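Local coordinates for protein taurine:2-oxoglutarate aminotransferase (Bifidobacterium kashiwanohense PV20-2, PDB 6JIX) that probably transfers the amino group of taurine to 2-oxoglutarate as a pyridoxal 5'-phosphate-dependent class-III aminotransferase, at residues D118-A123 / S142-T147; G149-S154 / F160-G165; I39-Y44 / Y49-S54. All blocks are in the same frame, centred on the assembly; numbering follows the deposited sequence.

Contact 1 (D118-A123 / S142-T147). With PLP (pyridoxal-5'-phosphate), chain G.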
loop_
_atom_site.group_PDB
_atom_site.type_symbol
_atom_site.label_atom_id
_atom_site.label_comp_id
_atom_site.label_asym_id
_atom_site.label_seq_id
_atom_site.Cartn_x
_atom_site.Cartn_y
_atom_site.Cartn_z
ATOM N N ASP A 118 -4.209 -0.978 -3.136
ATOM C CA ASP A 118 -4.991 -1.271 -1.933
ATOM C C ASP A 118 -6.352 -0.570 -1.978
ATOM O O ASP A 118 -7.328 -1.065 -1.395
ATOM C CB ASP A 118 -4.212 -1.003 -0.630
ATOM C CG ASP A 118 -3.598 0.388 -0.533
ATOM O OD1 ASP A 118 -3.533 1.146 -1.534
ATOM O OD2 ASP A 118 -3.156 0.720 0.596
ATOM N N SER A 119 -6.467 0.539 -2.705
ATOM C CA SER A 119 -7.786 1.148 -2.824
ATOM C C SER A 119 -8.729 0.291 -3.681
ATOM O O SER A 119 -9.924 0.178 -3.377
ATOM C CB SER A 119 -7.657 2.561 -3.383
ATOM O OG SER A 119 -6.638 2.597 -4.356
ATOM N N ASN A 120 -8.221 -0.368 -4.718
ATOM C CA ASN A 120 -9.079 -1.305 -5.438
ATOM C C ASN A 120 -9.406 -2.528 -4.591
ATOM O O ASN A 120 -10.550 -3.005 -4.602
ATOM C CB ASN A 120 -8.437 -1.688 -6.766
ATOM C CG ASN A 120 -8.552 -0.573 -7.783
ATOM O OD1 ASN A 120 -9.513 0.188 -7.746
ATOM N ND2 ASN A 120 -7.571 -0.447 -8.665
ATOM N N GLU A 121 -8.408 -3.060 -3.863
ATOM C CA GLU A 121 -8.648 -4.153 -2.918
ATOM C C GLU A 121 -9.794 -3.817 -1.983
ATOM O O GLU A 121 -10.682 -4.636 -1.736
ATOM C CB GLU A 121 -7.395 -4.440 -2.087
ATOM C CG GLU A 121 -6.145 -4.796 -2.863
ATOM C CD GLU A 121 -5.887 -6.288 -2.870
ATOM O OE1 GLU A 121 -4.743 -6.690 -3.168
ATOM O OE2 GLU A 121 -6.833 -7.061 -2.578
ATOM N N ASN A 122 -9.773 -2.611 -1.437
ATOM C CA ASN A 122 -10.767 -2.248 -0.448
ATOM C C ASN A 122 -12.109 -1.954 -1.101
ATOM O O ASN A 122 -13.157 -2.312 -0.547
ATOM C CB ASN A 122 -10.259 -1.053 0.372
ATOM C CG ASN A 122 -9.309 -1.481 1.487
ATOM O OD1 ASN A 122 -9.651 -2.325 2.322
ATOM N ND2 ASN A 122 -8.100 -0.922 1.489
ATOM N N ALA A 123 -12.097 -1.349 -2.296
ATOM C CA ALA A 123 -13.348 -1.141 -3.016
ATOM C C ALA A 123 -14.034 -2.470 -3.294
ATOM O O ALA A 123 -15.242 -2.612 -3.075
ATOM C CB ALA A 123 -13.096 -0.371 -4.313
ATOM N N SER A 142 -7.115 -4.205 -18.833
ATOM C CA SER A 142 -7.146 -3.362 -17.645
ATOM C C SER A 142 -5.989 -3.729 -16.730
ATOM O O SER A 142 -5.471 -4.855 -16.773
ATOM C CB SER A 142 -8.481 -3.504 -16.893
ATOM O OG SER A 142 -8.495 -4.641 -16.035
ATOM N N TYR A 143 -5.579 -2.755 -15.919
ATOM C CA TYR A 143 -4.652 -2.978 -14.815
ATOM C C TYR A 143 -5.170 -2.258 -13.578
ATOM O O TYR A 143 -5.519 -1.072 -13.646
ATOM C CB TYR A 143 -3.237 -2.496 -15.144
ATOM C CG TYR A 143 -2.244 -2.749 -14.028
ATOM C CD1 TYR A 143 -1.794 -4.036 -13.750
ATOM C CD2 TYR A 143 -1.762 -1.699 -13.238
ATOM C CE1 TYR A 143 -0.877 -4.283 -12.722
ATOM C CE2 TYR A 143 -0.842 -1.929 -12.209
ATOM C CZ TYR A 143 -0.399 -3.230 -11.948
ATOM O OH TYR A 143 0.511 -3.476 -10.920
ATOM N N HIS A 144 -5.213 -2.982 -12.448
ATOM C CA HIS A 144 -5.727 -2.450 -11.188
ATOM C C HIS A 144 -4.791 -2.609 -9.999
ATOM O O HIS A 144 -5.198 -2.317 -8.871
ATOM C CB HIS A 144 -7.070 -3.105 -10.839
ATOM C CG HIS A 144 -8.141 -2.845 -11.847
ATOM N ND1 HIS A 144 -8.760 -1.621 -11.974
ATOM C CD2 HIS A 144 -8.694 -3.650 -12.789
ATOM C CE1 HIS A 144 -9.661 -1.687 -12.940
ATOM N NE2 HIS A 144 -9.645 -2.908 -13.445
ATOM N N GLY A 145 -3.575 -3.107 -10.202
ATOM C CA GLY A 145 -2.631 -3.306 -9.123
ATOM C C GLY A 145 -2.064 -4.712 -9.134
ATOM O O GLY A 145 -2.508 -5.588 -9.873
ATOM N N SER A 146 -1.074 -4.918 -8.263
ATOM C CA SER A 146 -0.289 -6.146 -8.281
ATOM C C SER A 146 -0.508 -7.038 -7.067
ATOM O O SER A 146 -0.097 -8.209 -7.094
ATOM C CB SER A 146 1.206 -5.817 -8.398
ATOM O OG SER A 146 1.523 -4.709 -7.585
ATOM N N THR A 147 -1.146 -6.540 -6.016
ATOM C CA THR A 147 -1.436 -7.412 -4.891
ATOM C C THR A 147 -2.512 -8.426 -5.291
ATOM O O THR A 147 -3.240 -8.234 -6.268
ATOM C CB THR A 147 -1.838 -6.577 -3.666
ATOM O OG1 THR A 147 -2.756 -5.549 -4.049
ATOM C CG2 THR A 147 -0.619 -5.901 -3.075
HETATM N N1 PLP G . -5.130 1.303 -11.314
HETATM C C2 PLP G . -4.625 1.876 -12.410
HETATM C C2A PLP G . -5.542 2.414 -13.494
HETATM C C3 PLP G . -3.223 1.992 -12.580
HETATM O O3 PLP G . -2.672 2.577 -13.705
HETATM C C4 PLP G . -2.371 1.520 -11.607
HETATM C C4A PLP G . -0.837 1.667 -11.825
HETATM O O4A PLP G . -0.373 1.721 -12.965
HETATM C C5 PLP G . -2.956 0.916 -10.451
HETATM C C6 PLP G . -4.349 0.827 -10.326
HETATM C C5A PLP G . -2.022 0.367 -9.311
HETATM O O4P PLP G . -1.624 1.482 -8.580
HETATM P P PLP G . -0.367 1.371 -7.551
HETATM O O1P PLP G . -0.263 2.588 -6.740
HETATM O O2P PLP G . -0.583 0.309 -6.547
HETATM O O3P PLP G . 1.027 1.053 -8.438
#
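Asn-120 reaches from helix 116-131 to the backbone of His-144 in the loop beside the cofactor. Its CB and CG approach the His-144 carbonyl without bonding to it; with CG anti to the carbonyl carbon and beside the backbone N (chi1 -75°), the amide points at the His-144 carbonyl. At the tip, ND2 donates to His-144 O over 3.0 Å with a nearly straight N-H...O angle of 173°. The acceptor lies in the plane of the amide, while the donor is a little tilted from the carbonyl plane. The same ND2 passes 3.5 Å from CB of His-144 and meets the imidazole at its edge, with the amide and ring planes 84° apart; it also lies 3.8 Å from C6 of the PLP pyridine. Both polar ends are held further: OD1 is bonded to Thr-278 OG1, and ND2 to Asp-252 OD2, which also receives His-144 ND1. One carboxylate oxygen thus joins the two residues and fixes how each is turned. One residue further along the helix, Glu-121 turns OE1 to Thr-147 OG1, an apparent hydrogen bond from the threonine, doubtful in its detail because the modelled distance is implausibly short. The other oxygen, OE2, takes the backbone N of Ile-148 of the second subunit. On the loop side, Tyr-143 presents CE2 at 3.6 Å from PLP C4A, the aldehyde carbon lying at the edge of the phenol ring, near its plane. A Tyr-His-Gly loop packed beside the pyridine ring, with an aspartate close by, is the cofactor site characteristic of class-III aminotransferases of PLP fold type I.

Contact 2 (G149-S154 / F160-G165)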
loop_
_atom_site.group_PDB
_atom_site.type_symbol
_atom_site.label_atom_id
_atom_site.label_comp_id
_atom_site.label_asym_id
_atom_site.label_seq_id
_atom_site.Cartn_x
_atom_site.Cartn_y
_atom_site.Cartn_z
ATOM N N GLY A 149 -5.430 -9.398 -4.593
ATOM C CA GLY A 149 -6.788 -8.991 -4.916
ATOM C C GLY A 149 -6.866 -8.138 -6.172
ATOM O O GLY A 149 -7.640 -8.428 -7.094
ATOM N N ALA A 150 -6.071 -7.064 -6.226
ATOM C CA ALA A 150 -6.132 -6.189 -7.389
ATOM C C ALA A 150 -5.608 -6.880 -8.646
ATOM O O ALA A 150 -6.067 -6.578 -9.756
ATOM C CB ALA A 150 -5.346 -4.906 -7.118
ATOM N N SER A 151 -4.668 -7.824 -8.494
ATOM C CA SER A 151 -4.081 -8.485 -9.653
ATOM C C SER A 151 -5.025 -9.526 -10.233
ATOM O O SER A 151 -5.086 -9.691 -11.457
ATOM C CB SER A 151 -2.738 -9.122 -9.286
ATOM O OG SER A 151 -2.022 -9.487 -10.454
ATOM N N ASN A 152 -5.778 -10.234 -9.381
ATOM C CA ASN A 152 -6.820 -11.110 -9.902
ATOM C C ASN A 152 -7.873 -10.300 -10.650
ATOM O O ASN A 152 -8.414 -10.756 -11.667
ATOM C CB ASN A 152 -7.457 -11.924 -8.774
ATOM C CG ASN A 152 -6.768 -13.253 -8.559
ATOM O OD1 ASN A 152 -7.038 -14.245 -9.253
ATOM N ND2 ASN A 152 -5.868 -13.282 -7.598
ATOM N N ALA A 153 -8.163 -9.085 -10.176
ATOM C CA ALA A 153 -9.107 -8.237 -10.892
ATOM C C ALA A 153 -8.509 -7.659 -12.170
ATOM O O ALA A 153 -9.261 -7.325 -13.096
ATOM C CB ALA A 153 -9.595 -7.107 -9.983
ATOM N N SER A 154 -7.183 -7.561 -12.256
ATOM C CA SER A 154 -6.535 -6.986 -13.430
ATOM C C SER A 154 -6.582 -7.941 -14.615
ATOM O O SER A 154 -6.485 -9.165 -14.456
ATOM C CB SER A 154 -5.092 -6.624 -13.107
ATOM O OG SER A 154 -5.091 -5.610 -12.131
ATOM N N PHE A 160 -0.855 -13.266 -14.348
ATOM C CA PHE A 160 -0.534 -14.689 -14.442
ATOM C C PHE A 160 0.353 -15.130 -13.277
ATOM O O PHE A 160 0.169 -16.226 -12.719
ATOM C CB PHE A 160 0.127 -15.004 -15.791
ATOM C CG PHE A 160 -0.716 -14.653 -16.991
ATOM C CD1 PHE A 160 -2.049 -14.260 -16.849
ATOM C CD2 PHE A 160 -0.178 -14.718 -18.269
ATOM C CE1 PHE A 160 -2.832 -13.916 -17.972
ATOM C CE2 PHE A 160 -0.942 -14.383 -19.395
ATOM C CZ PHE A 160 -2.274 -13.971 -19.249
ATOM N N ALA A 161 1.346 -14.307 -12.919
ATOM C CA ALA A 161 2.188 -14.627 -11.770
ATOM C C ALA A 161 1.360 -14.693 -10.498
ATOM O O ALA A 161 1.486 -15.642 -9.716
ATOM C CB ALA A 161 3.310 -13.600 -11.622
ATOM N N THR A 162 0.477 -13.712 -10.284
ATOM C CA THR A 162 -0.351 -13.746 -9.081
ATOM C C THR A 162 -1.197 -15.014 -9.036
ATOM O O THR A 162 -1.564 -15.489 -7.952
ATOM C CB THR A 162 -1.236 -12.501 -8.989
ATOM O OG1 THR A 162 -0.420 -11.325 -8.940
ATOM C CG2 THR A 162 -2.064 -12.546 -7.723
ATOM N N GLU A 163 -1.522 -15.563 -10.203
ATOM C CA GLU A 163 -2.341 -16.758 -10.305
ATOM C C GLU A 163 -1.585 -18.040 -9.965
ATOM O O GLU A 163 -2.209 -19.102 -9.902
ATOM C CB GLU A 163 -2.939 -16.836 -11.709
ATOM C CG GLU A 163 -4.048 -15.815 -11.912
ATOM C CD GLU A 163 -4.778 -15.959 -13.244
ATOM O OE1 GLU A 163 -4.159 -16.386 -14.254
ATOM O OE2 GLU A 163 -5.986 -15.633 -13.274
ATOM N N LEU A 164 -0.277 -17.980 -9.721
ATOM C CA LEU A 164 0.423 -19.148 -9.203
ATOM C C LEU A 164 -0.219 -19.587 -7.890
ATOM O O LEU A 164 -0.442 -18.778 -6.985
ATOM C CB LEU A 164 1.908 -18.836 -9.014
ATOM C CG LEU A 164 2.723 -18.742 -10.316
ATOM C CD1 LEU A 164 4.030 -17.968 -10.153
ATOM C CD2 LEU A 164 2.989 -20.119 -10.885
ATOM N N GLY A 165 -0.540 -20.868 -7.783
ATOM C CA GLY A 165 -1.338 -21.307 -6.658
ATOM C C GLY A 165 -2.849 -21.276 -6.860
ATOM O O GLY A 165 -3.569 -21.799 -6.000
HETATM O O HOH W 1 -8.093 -14.447 -11.941
#
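Helix 148-153 and the short, weakly bonded helix 159-162 follow each other in the chain, and Ser-151 faces Thr-162 between them. The two hydroxyls meet directly, Ser-151 OG lying 2.9 Å from Thr-162 OG1 in a hydrogen bond that either could donate. The Ser-151 oxygen is placed opposite its own backbone N (chi1 -166°) and is thereby carried across to the second helix. Thr-162 turns OG1 to the serine and spreads its other branch alongside: CG2 comes to 3.8 Å from Ser-151 CB and, where the side chains cross obliquely, to 3.9 Å from Asn-152 ND2, both van der Waals approaches. The amide of Asn-152 is held at both ends by other partners, ND2 giving to Ile-148 O one turn back and OD1 receiving Ala-168 N. That same OD1 accepts from a water at 2.9 Å, which also donates to Glu-163 OE2 at 2.8 Å and so forms a second, water-mediated link between the two segments. OE2 is probably steadied further by its salt bridge to Arg-159, just ahead of the segment 160-165. At the C-terminal end of the first helix, Ser-154 folds its OG back onto Ala-150 O (2.7 Å), approaching from above the carbonyl plane. The pair of helices is wedged between a sheet and the dimer interface: Asn-152 and Ala-153 rest on Phe-171 of strand 171-174, an outermost strand of the seven-stranded sheet, while Thr-162 packs on Lys-125 and Leu-164 on Met-129, both in helix 116-131 of the second subunit.

Contact 3 (I39-Y44 / Y49-S54). With GLU (glutamic acid), chain N.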
loop_
_atom_site.group_PDB
_atom_site.type_symbol
_atom_site.label_atom_id
_atom_site.label_comp_id
_atom_site.label_asym_id
_atom_site.label_seq_id
_atom_site.Cartn_x
_atom_site.Cartn_y
_atom_site.Cartn_z
ATOM N N ILE A 39 8.727 20.073 -15.217
ATOM C CA ILE A 39 8.476 18.947 -16.099
ATOM C C ILE A 39 9.767 18.200 -16.453
ATOM O O ILE A 39 9.797 17.479 -17.452
ATOM C CB ILE A 39 7.729 19.379 -17.368
ATOM C CG1 ILE A 39 8.694 20.114 -18.301
ATOM C CG2 ILE A 39 6.501 20.228 -17.007
ATOM C CD1 ILE A 39 8.247 20.179 -19.727
ATOM N N TYR A 40 10.844 18.380 -15.679
ATOM C CA TYR A 40 12.146 17.808 -16.004
ATOM C C TYR A 40 12.719 17.040 -14.823
ATOM O O TYR A 40 12.306 17.212 -13.670
ATOM C CB TYR A 40 13.165 18.886 -16.426
ATOM C CG TYR A 40 12.622 19.840 -17.449
ATOM C CD1 TYR A 40 12.543 19.480 -18.792
ATOM C CD2 TYR A 40 12.160 21.088 -17.074
ATOM C CE1 TYR A 40 12.027 20.346 -19.734
ATOM C CE2 TYR A 40 11.640 21.960 -18.002
ATOM C CZ TYR A 40 11.579 21.588 -19.334
ATOM O OH TYR A 40 11.047 22.469 -20.253
ATOM N N PHE A 41 13.689 16.183 -15.133
ATOM C CA PHE A 41 14.578 15.615 -14.128
ATOM C C PHE A 41 15.938 15.402 -14.784
ATOM O O PHE A 41 16.068 15.476 -16.015
ATOM C CB PHE A 41 14.017 14.328 -13.498
ATOM C CG PHE A 41 13.692 13.242 -14.474
ATOM C CD1 PHE A 41 14.672 12.369 -14.918
ATOM C CD2 PHE A 41 12.387 13.055 -14.914
ATOM C CE1 PHE A 41 14.361 11.338 -15.799
ATOM C CE2 PHE A 41 12.075 12.034 -15.794
ATOM C CZ PHE A 41 13.067 11.174 -16.238
ATOM N N TRP A 42 16.971 15.224 -13.943
ATOM C CA TRP A 42 18.355 15.226 -14.398
ATOM C C TRP A 42 19.105 14.025 -13.854
ATOM O O TRP A 42 18.982 13.693 -12.669
ATOM C CB TRP A 42 19.072 16.514 -13.953
ATOM C CG TRP A 42 18.566 17.759 -14.641
ATOM C CD1 TRP A 42 19.104 18.374 -15.742
ATOM C CD2 TRP A 42 17.415 18.530 -14.277
ATOM N NE1 TRP A 42 18.355 19.469 -16.082
ATOM C CE2 TRP A 42 17.315 19.591 -15.200
ATOM C CE3 TRP A 42 16.462 18.429 -13.256
ATOM C CZ2 TRP A 42 16.296 20.545 -15.131
ATOM C CZ3 TRP A 42 15.453 19.380 -13.194
ATOM C CH2 TRP A 42 15.376 20.418 -14.127
ATOM N N ASP A 43 19.936 13.415 -14.701
ATOM C CA ASP A 43 20.857 12.397 -14.212
ATOM C C ASP A 43 22.094 13.092 -13.638
ATOM O O ASP A 43 22.218 14.316 -13.679
ATOM C CB ASP A 43 21.211 11.396 -15.322
ATOM C CG ASP A 43 21.874 12.052 -16.542
ATOM O OD1 ASP A 43 22.674 13.002 -16.344
ATOM O OD2 ASP A 43 21.601 11.614 -17.698
ATOM N N TYR A 44 23.037 12.315 -13.108
ATOM C CA TYR A 44 24.139 12.940 -12.395
ATOM C C TYR A 44 25.163 13.588 -13.321
ATOM O O TYR A 44 26.028 14.329 -12.833
ATOM C CB TYR A 44 24.812 11.929 -11.471
ATOM C CG TYR A 44 24.098 11.740 -10.139
ATOM C CD1 TYR A 44 23.007 10.879 -10.026
ATOM C CD2 TYR A 44 24.520 12.406 -8.994
ATOM C CE1 TYR A 44 22.365 10.684 -8.800
ATOM C CE2 TYR A 44 23.878 12.225 -7.771
ATOM C CZ TYR A 44 22.804 11.359 -7.678
ATOM O OH TYR A 44 22.156 11.170 -6.476
ATOM N N TYR A 49 15.973 15.363 -18.893
ATOM C CA TYR A 49 14.895 14.593 -19.497
ATOM C C TYR A 49 13.594 15.353 -19.289
ATOM O O TYR A 49 13.294 15.783 -18.171
ATOM C CB TYR A 49 14.827 13.175 -18.891
ATOM C CG TYR A 49 16.142 12.451 -19.072
ATOM C CD1 TYR A 49 16.408 11.708 -20.228
ATOM C CD2 TYR A 49 17.158 12.579 -18.126
ATOM C CE1 TYR A 49 17.646 11.084 -20.419
ATOM C CE2 TYR A 49 18.398 11.960 -18.302
ATOM C CZ TYR A 49 18.639 11.216 -19.449
ATOM O OH TYR A 49 19.872 10.610 -19.598
ATOM N N THR A 50 12.813 15.500 -20.352
ATOM C CA THR A 50 11.502 16.122 -20.253
ATOM C C THR A 50 10.513 15.009 -19.948
ATOM O O THR A 50 10.379 14.054 -20.727
ATOM C CB THR A 50 11.128 16.855 -21.549
ATOM O OG1 THR A 50 12.278 17.532 -22.079
ATOM C CG2 THR A 50 10.030 17.882 -21.305
ATOM N N ASP A 51 9.804 15.142 -18.827
ATOM C CA ASP A 51 8.996 14.042 -18.304
ATOM C C ASP A 51 7.650 14.010 -19.031
ATOM O O ASP A 51 6.601 14.398 -18.510
ATOM C CB ASP A 51 8.830 14.194 -16.799
ATOM C CG ASP A 51 8.194 12.985 -16.161
ATOM O OD1 ASP A 51 8.083 11.936 -16.839
ATOM O OD2 ASP A 51 7.808 13.091 -14.973
ATOM N N MET A 52 7.679 13.486 -20.254
ATOM C CA MET A 52 6.488 13.445 -21.092
ATOM C C MET A 52 5.480 12.355 -20.688
ATOM O O MET A 52 4.357 12.348 -21.214
ATOM C CB MET A 52 6.924 13.276 -22.551
ATOM C CG MET A 52 7.691 14.475 -23.065
ATOM S SD MET A 52 6.734 16.005 -22.909
ATOM C CE MET A 52 5.480 15.691 -24.168
ATOM N N SER A 53 5.816 11.476 -19.741
ATOM C CA SER A 53 4.869 10.496 -19.221
ATOM C C SER A 53 4.460 10.795 -17.782
ATOM O O SER A 53 3.794 9.965 -17.148
ATOM C CB SER A 53 5.466 9.090 -19.286
ATOM O OG SER A 53 6.378 8.901 -18.210
ATOM N N SER A 54 4.860 11.951 -17.246
ATOM C CA SER A 54 4.572 12.305 -15.860
ATOM C C SER A 54 5.002 11.192 -14.908
ATOM O O SER A 54 4.313 10.886 -13.928
ATOM C CB SER A 54 3.097 12.630 -15.674
ATOM O OG SER A 54 2.875 13.981 -15.992
HETATM N N GLU N . 10.061 5.756 -18.446
HETATM C CA GLU N . 9.047 6.462 -17.684
HETATM C C GLU N . 9.652 7.593 -16.849
HETATM O O GLU N . 9.599 8.814 -17.247
HETATM C CB GLU N . 8.395 5.455 -16.750
HETATM C CG GLU N . 9.465 4.613 -16.086
HETATM C CD GLU N . 8.856 3.482 -15.272
HETATM O OE1 GLU N . 7.970 2.813 -15.860
HETATM O OE2 GLU N . 9.209 3.223 -14.066
HETATM O OXT GLU N . 10.192 7.286 -15.757
#
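Phe-41 and Tyr-49 stand on the same face of the sheet with rings near parallel, planes 24° apart, but slid so far that they barely overlap (centroids 5.6 Å). What covers the phenyl face is instead the CB of Tyr-49, in a CH-pi contact 3.9 Å from the ring centroid and offset toward the rim. Phe-41 has its ring tucked between the backbone N and the carbonyl carbon (chi1 57°), which swings it over the neighbouring strand until its CE2 edge comes 4.0 Å from Asp-51 CG. The tyrosine side chain crosses it obliquely and extends toward Asp-43, and its OH donates to OD2 over 2.8 Å, nearly along the C-O axis, with carboxylate and ring planes 72° apart. An alanine in place of Tyr-49 would keep CB over the phenyl face but is likely to leave Asp-43 OD2 without this donor and open a gap beside Phe-41. These pairs belong to the antiparallel beta hairpin of strands 40-43 and 48-51. Phe-41 and Tyr-49 form a hydrogen-bonded pair, Tyr-49 N giving to Phe-41 O at 2.9 Å and Phe-41 N returning to Tyr-49 O at 3.1 Å, and Asp-51 N adds a nearly straight bond to Ile-39 O. On the opposite face lies the non-hydrogen-bonded pair Tyr-40 and Thr-50, side by side and pointing the same way, with Thr-50 CG2 set obliquely 3.5 Å from Tyr-40 CE1. Their hydroxyls go to Gln-428 and Glu-432 of helix 426-447. From Asp-51, whose OD2 is held by His-63, a type I turn runs to Ser-54; within it Ser-53 OG, hydrogen-bonded to Leu-55 O, comes within 3.4 Å of O of a bound glutamate, which hydrogen-bonds to Thr-409 O.

Contacts 1 and 2 are neighbours, their centres about 10 Å apart, and they touch: His-144 N lies 2.7 Å from Ser-154 OG, a probable hydrogen bond that ties the cofactor loop to the end of the helix that follows. Contact 1 lines the PLP site itself, whereas the side chain of Ser-151 in contact 2 is about 10 Å from PLP. Contact 3 stands apart, its centre about 27 Å from that of contact 1 and about 32 Å from that of contact 2. It borders a bound glutamate instead, with the Asp-51 side chain about 14 Å from PLP. All three touch the second subunit, whose Thr-313 completes the grip on PLP.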